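DNA damage response protein Rtt109, putative (Neosartorya fumigata, PDB 5ZB9) probably acetylates lysine side chains of histone H3, with acetyl-CoA as the acetyl donor. Local coordinates at residues D11-A14 and K15-T19; G327-N330 and S331-M334; T412-G415 and H416-S420; N429-D433 and Q434-T438; N237-L241 and H242-D246. All coordinates share one frame; numbering follows the deposited sequence.

Interaction 1. Residues D11-A14 and K15-T19; sequences DSLA and KVLPT
Leu13 and Leu17 form the close-packed part of this last turn of helix 9-16. The two side chains slant across each other, CD1 of Leu17 lying 3.8 Å from CG of Leu13, and they share a setting of other apolar groups: Leu13 rests on Ile115 and Ala118 of helix 111-127 and on Ile25 of strand 22-35, while Leu17 reaches Leu111 and Val23. Branched apolar residues suit these positions because the helix lies with this side against the sheet and a second helix. Leu13 O is gripped twice. Leu17 N lies 3.1 Å from Leu13 O and 18° from its carbonyl plane, an i to i+4 bond, whereas Val16 N comes to 3.3 Å from Leu13 O from above that plane, an i to i+3 bond. One carbonyl is thus shared between two donors at the end of the helix, after which Leu17 takes extended backbone angles, with Pro18 following it out. On the solvent side the contact is thinner and polar. Lys15 carries its chain back along the helix and bends at the last torsion (chi4 77°), which brings NZ to 2.8 Å from Asp11 OD2 in an i to i+4 salt bridge. The ammonium sits well above the carboxylate plane, 54° out of it. The other oxygen of Asp11, OD1, pairs with Arg469, so this carboxylate is held between two cations.

Interaction 2. Residues G327-N330 and S331-M334; sequences GLVN and SVQM
Ser331 packs against Val329 at the outer corner of a type I beta turn that runs from Val329 to Val332. Its OG stands between the backbone N and the carbonyl carbon (chi1 77°), a rotation that turns the hydroxyl back over the preceding residues, 3.2 Å from CG2 of Val329. A small polar residue fits such a corner: the hydroxyl also makes a weak hydrogen bond to Gln194 of helix 193-198, the helix on which Val329 rests. Val332 comes next and closes the turn. Its N donates to Val329 O over 3.3 Å with an N-H...O angle of 150°, arriving from above the carbonyl plane. The two methyls of Val332 then serve different neighbours. CG2 meets CG2 of Val329 at 3.7 Å, and CG1 meets CD1 of Leu328 at 4.0 Å, each pair of side chains crossing at about a right angle. A beta-branched residue can serve both neighbours because its two methyls diverge directly from CB. Beyond it the chain extends: Val332 O accepts a hydrogen bond from Arg133, Gln333 lies on His242 and Pro248, and Met334 packs on His85 and Arg133. The chemistry is therefore divided between one backbone hydrogen bond, which closes the reversal, and two apolar contacts beside it. Together with Arg133 and helix 193-198, these are consistent with a defined shape for this part of the long loop after strand 317-324.

Interaction 3. Residues T412-G415 and H416-S420; sequences TGRG and HAVLS
Gly415, Val418 and His416 have the most surface buried where the chain turns into the short strand 417-419, and Arg414 completes the contact. Val418 supplies a single methyl, CG2, which lies alongside the aliphatic part of Arg414: it is 3.7 Å from Arg414 CB and 3.8 Å from Arg414 CD. The arginine bends at chi3 (-83°), so that the guanidinium folds back and presents its edge to the same methyl. Its charge is taken up elsewhere, NE forming a salt bridge with Asp411. A long side chain with an apolar stem and a charged end suits this exposed place, where it can cover a valine and still meet solvent. Gly415, without a side chain, brings only backbone to the contact, and its N is bonded to Ser29 OG. His416 CG stands anti to its carbonyl carbon (chi1 -60°), and the ring reaches strands 22-35 and 464-467, ND1 bonding to His27 N and NE2 to Gln464 OE1. Strand 417-419 itself runs parallel to 22-35 through Ala417, Leu419 and Ser29. Between the two halves there is van der Waals contact alone, while the polar groups bond to neighbouring strands. Since His27 N can only donate, the geometry is consistent with ND1 of His416 unprotonated and NE2 carrying the proton toward Gln464 OE1.

Interaction 4. Residues N429-D433 and Q434-T438; sequences NFLID and QDFNT
The Phe430 ring carries the amide of Gln434 over one face: NE2 stands 3.3 Å above the ring plane, offset toward the rim, and is nearest to CE2. Amide and ring are almost parallel, their planes 15° apart, so this is a stack of amide on ring. The Phe436 ring is met differently. Leu431 O lies at its edge, in the ring plane, and Leu431 CD1 touches Phe436 CZ at 3.8 Å, also near the plane and with the two side chains at about a right angle. Gln434 owes its position to a bend at chi2 (-57°), which folds the chain back over the last turn of helix 421-432 and brings NE2 to 2.9 Å from Phe430 O. That bond lies in the amide plane of Gln434, with an N-H...O angle of 156°. The backbone takes part as well, Gln434 N donating to Leu431 O over 3.2 Å. A glutamine suits this helix end because its side chain is long enough to return to a carbonyl four residues earlier. Outside the segments, Leu431 lies on Trp449 of helix 439-457 and on Phe148, whose ring meets that of Phe436 edge-to-face, so the two apolar residues help join both helices to the loop around Phe148. After Phe436, Thr438 caps the start of helix 439-457. In chemical terms, one amide group both takes up a carbonyl near the helix end, through a bond in its own plane, and covers an aromatic face, on which it lies nearly flat.

Interaction 5. Residues N237-L241 and H242-D246; sequences NSYPL and HQLCD
Leu244 CD2 is the methyl on which this turn closes: it lies 3.6 Å from Tyr239 OH, and it also touches CE1 of the tyrosine ring and, a little farther off, Pro240 CG. Farther along, Leu241 CD1 touches Cys245 SG at 3.8 Å. Leu244 has a branch that meets both the tyrosine and the proline, and Cys245 is compact enough to lie beside Leu241 CD1. Behind these side chains stand two carbonyls. Leu241 O takes Cys245 N almost straight on, 2.8 Å away with a C=O...N angle of 166°, and Leu244 N from above its plane. Pro240 O accepts from Gln243 N at 3.2 Å and, weakly, from Leu244 N. Pro240 is the N-cap residue and the centre of an inverse gamma turn, in which Leu241 N donates to Tyr239 O; the proline, having no N-H to satisfy, is well placed there. Tyr239 has CG anti to its backbone N (chi1 175°), which carries the ring along to Leu244. Its hydroxyl is fixed by Leu255 O and its ring meets Trp320 edge-to-face, while Gln243 OE1 is bound by Asn324 ND2. Short helix 241-244 thus follows strand 235-236 and lies against two neighbouring strands, with Pro240 and Gln243 on Phe206 of strand 202-208 and both also on Val322 of strand 317-324.

Interactions 2 and 5 touch, their centres 11 Å apart: Met334 N probably donates to His242 O over 3.2 Å, and Gln333 lies beside the same histidine. Interactions 1, 3 and 4 lie far from these two, with interaction 4 across the chain's centre from both. Strand 417-419 of interaction 3 leads into helix 421-432 of interaction 4, their centres 23 Å apart, while interactions 1 and 3 approach to about 8 Å at their nearest atoms and both lie against strand 22-35. The CoA residues known from another structure of this protein lie near, without touching: Arg113 and Leu112 are each about 8 Å, between side chains, from Val16 and Leu17 respectively, and Ser96 about 10 Å from Phe436.

Interaction 1. Residues D11-A14 and K15-T19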
# COMPACT_ATOMS: atom_id res chain seq x y z
N ASP A 11 11.71 13.13 -11.12
CA ASP A 11 13.15 13.05 -11.03
C ASP A 11 13.61 11.78 -10.32
O ASP A 11 14.60 11.16 -10.74
CB ASP A 11 13.71 14.27 -10.31
CG ASP A 11 15.19 14.46 -10.56
OD1 ASP A 11 15.58 14.53 -11.76
OD2 ASP A 11 15.95 14.52 -9.57
N SER A 12 12.92 11.40 -9.26
CA SER A 12 13.22 10.16 -8.55
C SER A 12 13.11 8.99 -9.49
O SER A 12 13.98 8.11 -9.54
CB SER A 12 12.27 9.96 -7.36
OG SER A 12 12.32 11.07 -6.48
N LEU A 13 12.03 9.00 -10.26
CA LEU A 13 11.70 7.95 -11.20
C LEU A 13 12.72 7.86 -12.33
O LEU A 13 13.05 6.78 -12.80
CB LEU A 13 10.29 8.19 -11.76
CG LEU A 13 9.64 7.14 -12.64
CD1 LEU A 13 9.56 5.81 -11.91
CD2 LEU A 13 8.25 7.60 -13.03
N ALA A 14 13.21 9.02 -12.75
CA ALA A 14 14.19 9.10 -13.84
C ALA A 14 15.49 8.43 -13.45
O ALA A 14 16.15 7.80 -14.27
CB ALA A 14 14.44 10.55 -14.22
N LYS A 15 15.86 8.57 -12.18
CA LYS A 15 17.09 7.99 -11.67
C LYS A 15 17.08 6.45 -11.62
O LYS A 15 18.14 5.84 -11.66
CB LYS A 15 17.38 8.52 -10.27
CG LYS A 15 17.72 9.99 -10.19
CD LYS A 15 18.30 10.29 -8.82
CE LYS A 15 18.37 11.77 -8.53
NZ LYS A 15 17.04 12.32 -8.18
N VAL A 16 15.91 5.83 -11.52
CA VAL A 16 15.85 4.38 -11.41
C VAL A 16 15.53 3.70 -12.73
O VAL A 16 15.84 2.52 -12.92
CB VAL A 16 14.82 3.91 -10.34
CG1 VAL A 16 15.07 4.62 -9.02
CG2 VAL A 16 13.39 4.12 -10.80
N LEU A 17 14.91 4.42 -13.66
CA LEU A 17 14.56 3.83 -14.95
C LEU A 17 15.79 3.69 -15.82
O LEU A 17 16.68 4.54 -15.78
CB LEU A 17 13.48 4.66 -15.67
CG LEU A 17 12.08 4.64 -15.06
CD1 LEU A 17 11.14 5.56 -15.80
CD2 LEU A 17 11.52 3.22 -15.04
N PRO A 18 15.87 2.61 -16.60
CA PRO A 18 17.01 2.42 -17.51
C PRO A 18 17.16 3.58 -18.49
O PRO A 18 16.17 4.13 -18.97
CB PRO A 18 16.66 1.13 -18.24
CG PRO A 18 15.76 0.39 -17.31
CD PRO A 18 14.96 1.44 -16.60
N THR A 19 18.41 3.93 -18.77
CA THR A 19 18.76 4.96 -19.75
C THR A 19 17.98 4.80 -21.05
O THR A 19 17.98 3.73 -21.65
CB THR A 19 20.26 4.94 -20.05
OG1 THR A 19 20.98 5.45 -18.92
CG2 THR A 19 20.58 5.78 -21.28

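Interaction 2. Residues G327-N330 and S331-M334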
# COMPACT_ATOMS: atom_id res chain seq x y z
N GLY A 327 14.93 8.08 16.93
CA GLY A 327 14.30 8.41 18.19
C GLY A 327 13.21 7.41 18.50
O GLY A 327 12.38 7.62 19.37
N LEU A 328 13.24 6.30 17.77
CA LEU A 328 12.22 5.27 17.90
C LEU A 328 12.83 3.93 17.49
O LEU A 328 13.45 3.81 16.43
CB LEU A 328 11.00 5.60 17.03
CG LEU A 328 9.60 5.24 17.54
CD1 LEU A 328 9.30 5.95 18.86
CD2 LEU A 328 8.54 5.58 16.49
N VAL A 329 12.69 2.93 18.36
CA VAL A 329 13.12 1.57 18.05
C VAL A 329 11.88 0.68 17.99
O VAL A 329 10.80 1.10 18.40
CB VAL A 329 14.11 1.02 19.10
CG1 VAL A 329 15.41 1.80 19.05
CG2 VAL A 329 13.50 1.06 20.49
N ASN A 330 12.04 -0.54 17.49
CA ASN A 330 10.89 -1.43 17.33
C ASN A 330 10.40 -2.05 18.65
O ASN A 330 9.43 -2.80 18.65
CB ASN A 330 11.22 -2.55 16.32
CG ASN A 330 12.25 -3.53 16.85
OD1 ASN A 330 13.10 -3.19 17.66
ND2 ASN A 330 12.17 -4.76 16.37
N SER A 331 11.05 -1.71 19.76
CA SER A 331 10.63 -2.19 21.08
C SER A 331 9.67 -1.20 21.75
O SER A 331 8.95 -1.57 22.69
CB SER A 331 11.85 -2.43 21.97
OG SER A 331 12.38 -1.22 22.49
N VAL A 332 9.67 0.04 21.28
CA VAL A 332 8.74 1.05 21.77
C VAL A 332 7.33 0.75 21.27
O VAL A 332 7.05 0.87 20.08
CB VAL A 332 9.15 2.48 21.33
CG1 VAL A 332 8.14 3.50 21.83
CG2 VAL A 332 10.55 2.81 21.82
N GLN A 333 6.44 0.37 22.18
CA GLN A 333 5.07 0.03 21.83
C GLN A 333 4.32 1.25 21.30
O GLN A 333 4.57 2.38 21.72
CB GLN A 333 4.33 -0.58 23.03
CG GLN A 333 2.90 -1.02 22.73
CD GLN A 333 2.37 -2.05 23.70
OE1 GLN A 333 2.39 -3.26 23.42
NE2 GLN A 333 1.88 -1.59 24.85
N MET A 334 3.41 1.01 20.36
CA MET A 334 2.51 2.04 19.84
C MET A 334 1.74 2.71 20.98
O MET A 334 1.42 2.07 21.98
CB MET A 334 1.54 1.42 18.81
CG MET A 334 0.46 2.36 18.27
SD MET A 334 1.06 3.88 17.48
CE MET A 334 1.88 3.25 16.02

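Interaction 3. Residues T412-G415 and H416-S420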
# COMPACT_ATOMS: atom_id res chain seq x y z
N THR A 412 4.17 17.90 0.90
CA THR A 412 5.32 18.01 0.01
C THR A 412 5.28 16.95 -1.09
O THR A 412 6.01 17.06 -2.09
CB THR A 412 6.64 17.89 0.78
OG1 THR A 412 7.70 17.58 -0.13
CG2 THR A 412 6.54 16.80 1.85
N GLY A 413 4.43 15.94 -0.92
CA GLY A 413 4.29 14.90 -1.92
C GLY A 413 2.96 14.96 -2.64
O GLY A 413 2.37 13.94 -2.97
N ARG A 414 2.48 16.18 -2.88
CA ARG A 414 1.24 16.36 -3.61
C ARG A 414 1.46 16.10 -5.09
O ARG A 414 2.58 16.21 -5.60
CB ARG A 414 0.69 17.77 -3.37
CG ARG A 414 0.24 17.98 -1.93
CD ARG A 414 -0.29 19.38 -1.70
NE ARG A 414 0.78 20.34 -1.45
CZ ARG A 414 0.96 21.46 -2.14
NH1 ARG A 414 0.12 21.78 -3.12
NH2 ARG A 414 1.97 22.27 -1.85
N GLY A 415 0.41 15.72 -5.79
CA GLY A 415 0.56 15.40 -7.20
C GLY A 415 0.70 16.61 -8.10
O GLY A 415 0.69 17.75 -7.64
N HIS A 416 0.85 16.35 -9.39
CA HIS A 416 0.75 17.38 -10.41
C HIS A 416 -0.56 18.15 -10.27
O HIS A 416 -0.62 19.34 -10.58
CB HIS A 416 0.86 16.75 -11.79
CG HIS A 416 2.14 16.03 -12.02
ND1 HIS A 416 2.22 14.66 -12.12
CD2 HIS A 416 3.41 16.48 -12.14
CE1 HIS A 416 3.48 14.30 -12.31
NE2 HIS A 416 4.22 15.39 -12.33
N ALA A 417 -1.60 17.47 -9.81
CA ALA A 417 -2.89 18.09 -9.57
C ALA A 417 -3.47 17.65 -8.24
O ALA A 417 -3.60 16.45 -7.96
CB ALA A 417 -3.86 17.76 -10.69
N VAL A 418 -3.80 18.62 -7.40
CA VAL A 418 -4.52 18.34 -6.17
C VAL A 418 -6.00 18.58 -6.42
O VAL A 418 -6.42 19.71 -6.63
CB VAL A 418 -4.03 19.22 -5.02
CG1 VAL A 418 -4.83 18.93 -3.77
CG2 VAL A 418 -2.53 18.99 -4.79
N LEU A 419 -6.78 17.50 -6.41
CA LEU A 419 -8.21 17.60 -6.68
C LEU A 419 -9.02 17.52 -5.41
O LEU A 419 -8.57 16.97 -4.40
CB LEU A 419 -8.65 16.49 -7.63
CG LEU A 419 -7.87 16.45 -8.93
CD1 LEU A 419 -8.31 15.26 -9.79
CD2 LEU A 419 -8.04 17.76 -9.67
N SER A 420 -10.23 18.08 -5.46
CA SER A 420 -11.19 17.89 -4.39
C SER A 420 -11.52 16.40 -4.31
O SER A 420 -11.33 15.66 -5.28
CB SER A 420 -12.46 18.70 -4.65
OG SER A 420 -13.17 18.20 -5.78

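Interaction 4. Residues N429-D433 and Q434-T438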
# COMPACT_ATOMS: atom_id res chain seq x y z
N ASN A 429 -13.16 7.30 -11.66
CA ASN A 429 -14.33 6.69 -12.29
C ASN A 429 -14.33 6.87 -13.80
O ASN A 429 -14.71 5.96 -14.53
CB ASN A 429 -15.60 7.27 -11.71
CG ASN A 429 -15.84 6.80 -10.30
OD1 ASN A 429 -15.43 5.70 -9.92
ND2 ASN A 429 -16.51 7.63 -9.51
N PHE A 430 -13.91 8.04 -14.27
CA PHE A 430 -13.82 8.29 -15.71
C PHE A 430 -12.89 7.26 -16.35
O PHE A 430 -13.20 6.70 -17.41
CB PHE A 430 -13.32 9.71 -16.00
CG PHE A 430 -13.32 10.07 -17.46
CD1 PHE A 430 -14.42 10.69 -18.03
CD2 PHE A 430 -12.22 9.78 -18.26
CE1 PHE A 430 -14.43 11.02 -19.37
CE2 PHE A 430 -12.23 10.10 -19.61
CZ PHE A 430 -13.33 10.72 -20.17
N LEU A 431 -11.76 7.02 -15.71
CA LEU A 431 -10.77 6.09 -16.22
C LEU A 431 -11.34 4.68 -16.28
O LEU A 431 -11.12 3.95 -17.25
CB LEU A 431 -9.52 6.12 -15.34
CG LEU A 431 -8.34 5.23 -15.76
CD1 LEU A 431 -7.92 5.52 -17.20
CD2 LEU A 431 -7.16 5.43 -14.80
N ILE A 432 -12.08 4.30 -15.25
CA ILE A 432 -12.68 2.98 -15.17
C ILE A 432 -13.75 2.81 -16.25
O ILE A 432 -13.95 1.72 -16.76
CB ILE A 432 -13.29 2.73 -13.77
CG1 ILE A 432 -12.19 2.78 -12.70
CG2 ILE A 432 -14.00 1.39 -13.71
CD1 ILE A 432 -12.72 2.64 -11.29
N ASP A 433 -14.41 3.90 -16.62
CA ASP A 433 -15.45 3.84 -17.64
C ASP A 433 -14.92 3.75 -19.07
O ASP A 433 -15.70 3.78 -20.02
CB ASP A 433 -16.37 5.07 -17.54
CG ASP A 433 -17.18 5.09 -16.26
OD1 ASP A 433 -17.29 4.04 -15.59
OD2 ASP A 433 -17.71 6.18 -15.92
N GLN A 434 -13.60 3.64 -19.23
CA GLN A 434 -13.02 3.65 -20.57
C GLN A 434 -12.76 2.24 -21.07
O GLN A 434 -13.11 1.27 -20.41
CB GLN A 434 -11.72 4.46 -20.59
CG GLN A 434 -11.90 5.88 -20.09
CD GLN A 434 -12.95 6.65 -20.87
OE1 GLN A 434 -12.91 6.68 -22.10
NE2 GLN A 434 -13.89 7.26 -20.16
N ASP A 435 -12.16 2.14 -22.25
CA ASP A 435 -11.94 0.85 -22.88
C ASP A 435 -10.47 0.65 -23.25
O ASP A 435 -9.82 1.55 -23.77
CB ASP A 435 -12.83 0.69 -24.12
CG ASP A 435 -14.29 0.45 -23.77
OD1 ASP A 435 -14.57 0.01 -22.63
OD2 ASP A 435 -15.16 0.70 -24.63
N PHE A 436 -9.95 -0.53 -22.95
CA PHE A 436 -8.53 -0.82 -23.21
C PHE A 436 -8.33 -2.16 -23.91
O PHE A 436 -7.23 -2.72 -23.89
CB PHE A 436 -7.73 -0.77 -21.90
CG PHE A 436 -7.73 0.59 -21.25
CD1 PHE A 436 -8.71 0.94 -20.34
CD2 PHE A 436 -6.76 1.53 -21.59
CE1 PHE A 436 -8.73 2.19 -19.76
CE2 PHE A 436 -6.77 2.78 -21.02
CZ PHE A 436 -7.75 3.12 -20.10
N ASN A 437 -9.40 -2.66 -24.53
CA ASN A 437 -9.38 -3.94 -25.24
C ASN A 437 -8.36 -4.03 -26.37
O ASN A 437 -7.70 -5.05 -26.53
CB ASN A 437 -10.75 -4.24 -25.80
CG ASN A 437 -11.78 -4.43 -24.72
OD1 ASN A 437 -12.49 -3.50 -24.35
ND2 ASN A 437 -11.86 -5.65 -24.21
N THR A 438 -8.26 -2.97 -27.17
CA THR A 438 -7.32 -2.96 -28.29
C THR A 438 -6.39 -1.76 -28.19
O THR A 438 -6.67 -0.81 -27.46
CB THR A 438 -8.04 -2.91 -29.64
OG1 THR A 438 -8.61 -1.61 -29.84
CG2 THR A 438 -9.14 -3.97 -29.70

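Interaction 5. Residues N237-L241 and H242-D246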
# COMPACT_ATOMS: atom_id res chain seq x y z
N ASN A 237 7.89 -13.69 9.33
CA ASN A 237 6.57 -14.26 9.12
C ASN A 237 5.67 -14.04 10.33
O ASN A 237 5.39 -14.97 11.07
CB ASN A 237 6.68 -15.76 8.79
CG ASN A 237 5.33 -16.43 8.59
OD1 ASN A 237 5.18 -17.62 8.86
ND2 ASN A 237 4.34 -15.67 8.12
N SER A 238 5.23 -12.81 10.53
CA SER A 238 4.28 -12.52 11.61
C SER A 238 3.59 -11.18 11.42
O SER A 238 3.86 -10.46 10.47
CB SER A 238 4.99 -12.56 12.97
OG SER A 238 6.15 -11.75 12.96
N TYR A 239 2.68 -10.86 12.34
CA TYR A 239 1.98 -9.60 12.35
C TYR A 239 2.54 -8.70 13.45
O TYR A 239 2.55 -9.08 14.62
CB TYR A 239 0.49 -9.83 12.54
CG TYR A 239 -0.35 -8.58 12.68
CD1 TYR A 239 -0.47 -7.68 11.63
CD2 TYR A 239 -1.03 -8.30 13.86
CE1 TYR A 239 -1.24 -6.55 11.75
CE2 TYR A 239 -1.81 -7.17 13.99
CZ TYR A 239 -1.91 -6.30 12.93
OH TYR A 239 -2.67 -5.16 13.06
N PRO A 240 3.01 -7.50 13.08
CA PRO A 240 3.71 -6.60 14.01
C PRO A 240 2.76 -5.92 14.99
O PRO A 240 2.72 -4.69 15.04
CB PRO A 240 4.35 -5.57 13.07
CG PRO A 240 3.35 -5.47 11.95
CD PRO A 240 2.83 -6.88 11.75
N LEU A 241 2.04 -6.72 15.76
CA LEU A 241 0.99 -6.26 16.67
C LEU A 241 1.40 -5.13 17.62
O LEU A 241 0.70 -4.13 17.74
CB LEU A 241 0.47 -7.43 17.49
CG LEU A 241 -0.49 -7.09 18.62
CD1 LEU A 241 -1.79 -6.48 18.08
CD2 LEU A 241 -0.77 -8.33 19.44
N HIS A 242 2.53 -5.30 18.30
CA HIS A 242 2.93 -4.34 19.32
C HIS A 242 3.41 -3.01 18.76
O HIS A 242 3.45 -2.02 19.49
CB HIS A 242 4.01 -4.97 20.21
CG HIS A 242 3.49 -6.12 21.02
ND1 HIS A 242 3.57 -7.43 20.59
CD2 HIS A 242 2.81 -6.15 22.19
CE1 HIS A 242 3.00 -8.22 21.48
NE2 HIS A 242 2.53 -7.47 22.46
N GLN A 243 3.74 -2.97 17.48
CA GLN A 243 4.13 -1.70 16.86
C GLN A 243 2.93 -0.94 16.32
O GLN A 243 2.97 0.28 16.16
CB GLN A 243 5.14 -1.94 15.73
CG GLN A 243 6.43 -2.60 16.18
CD GLN A 243 7.52 -2.50 15.13
OE1 GLN A 243 8.07 -1.42 14.90
NE2 GLN A 243 7.83 -3.62 14.48
N LEU A 244 1.85 -1.66 16.05
CA LEU A 244 0.65 -1.07 15.47
C LEU A 244 -0.43 -0.76 16.50
O LEU A 244 -1.23 0.14 16.31
CB LEU A 244 0.08 -2.01 14.41
CG LEU A 244 0.44 -1.78 12.95
CD1 LEU A 244 1.92 -1.43 12.80
CD2 LEU A 244 0.08 -3.01 12.14
N CYS A 245 -0.45 -1.53 17.59
CA CYS A 245 -1.51 -1.41 18.60
C CYS A 245 -0.98 -1.11 19.99
O CYS A 245 -0.06 -1.76 20.48
CB CYS A 245 -2.33 -2.69 18.64
SG CYS A 245 -3.07 -3.09 17.06
N ASP A 246 -1.58 -0.11 20.63
CA ASP A 246 -1.17 0.31 21.97
C ASP A 246 -1.61 -0.68 23.04
O ASP A 246 -0.94 -0.84 24.06
CB ASP A 246 -1.74 1.69 22.28
CG ASP A 246 -3.26 1.73 22.19
OD1 ASP A 246 -3.79 1.87 21.06
OD2 ASP A 246 -3.92 1.62 23.25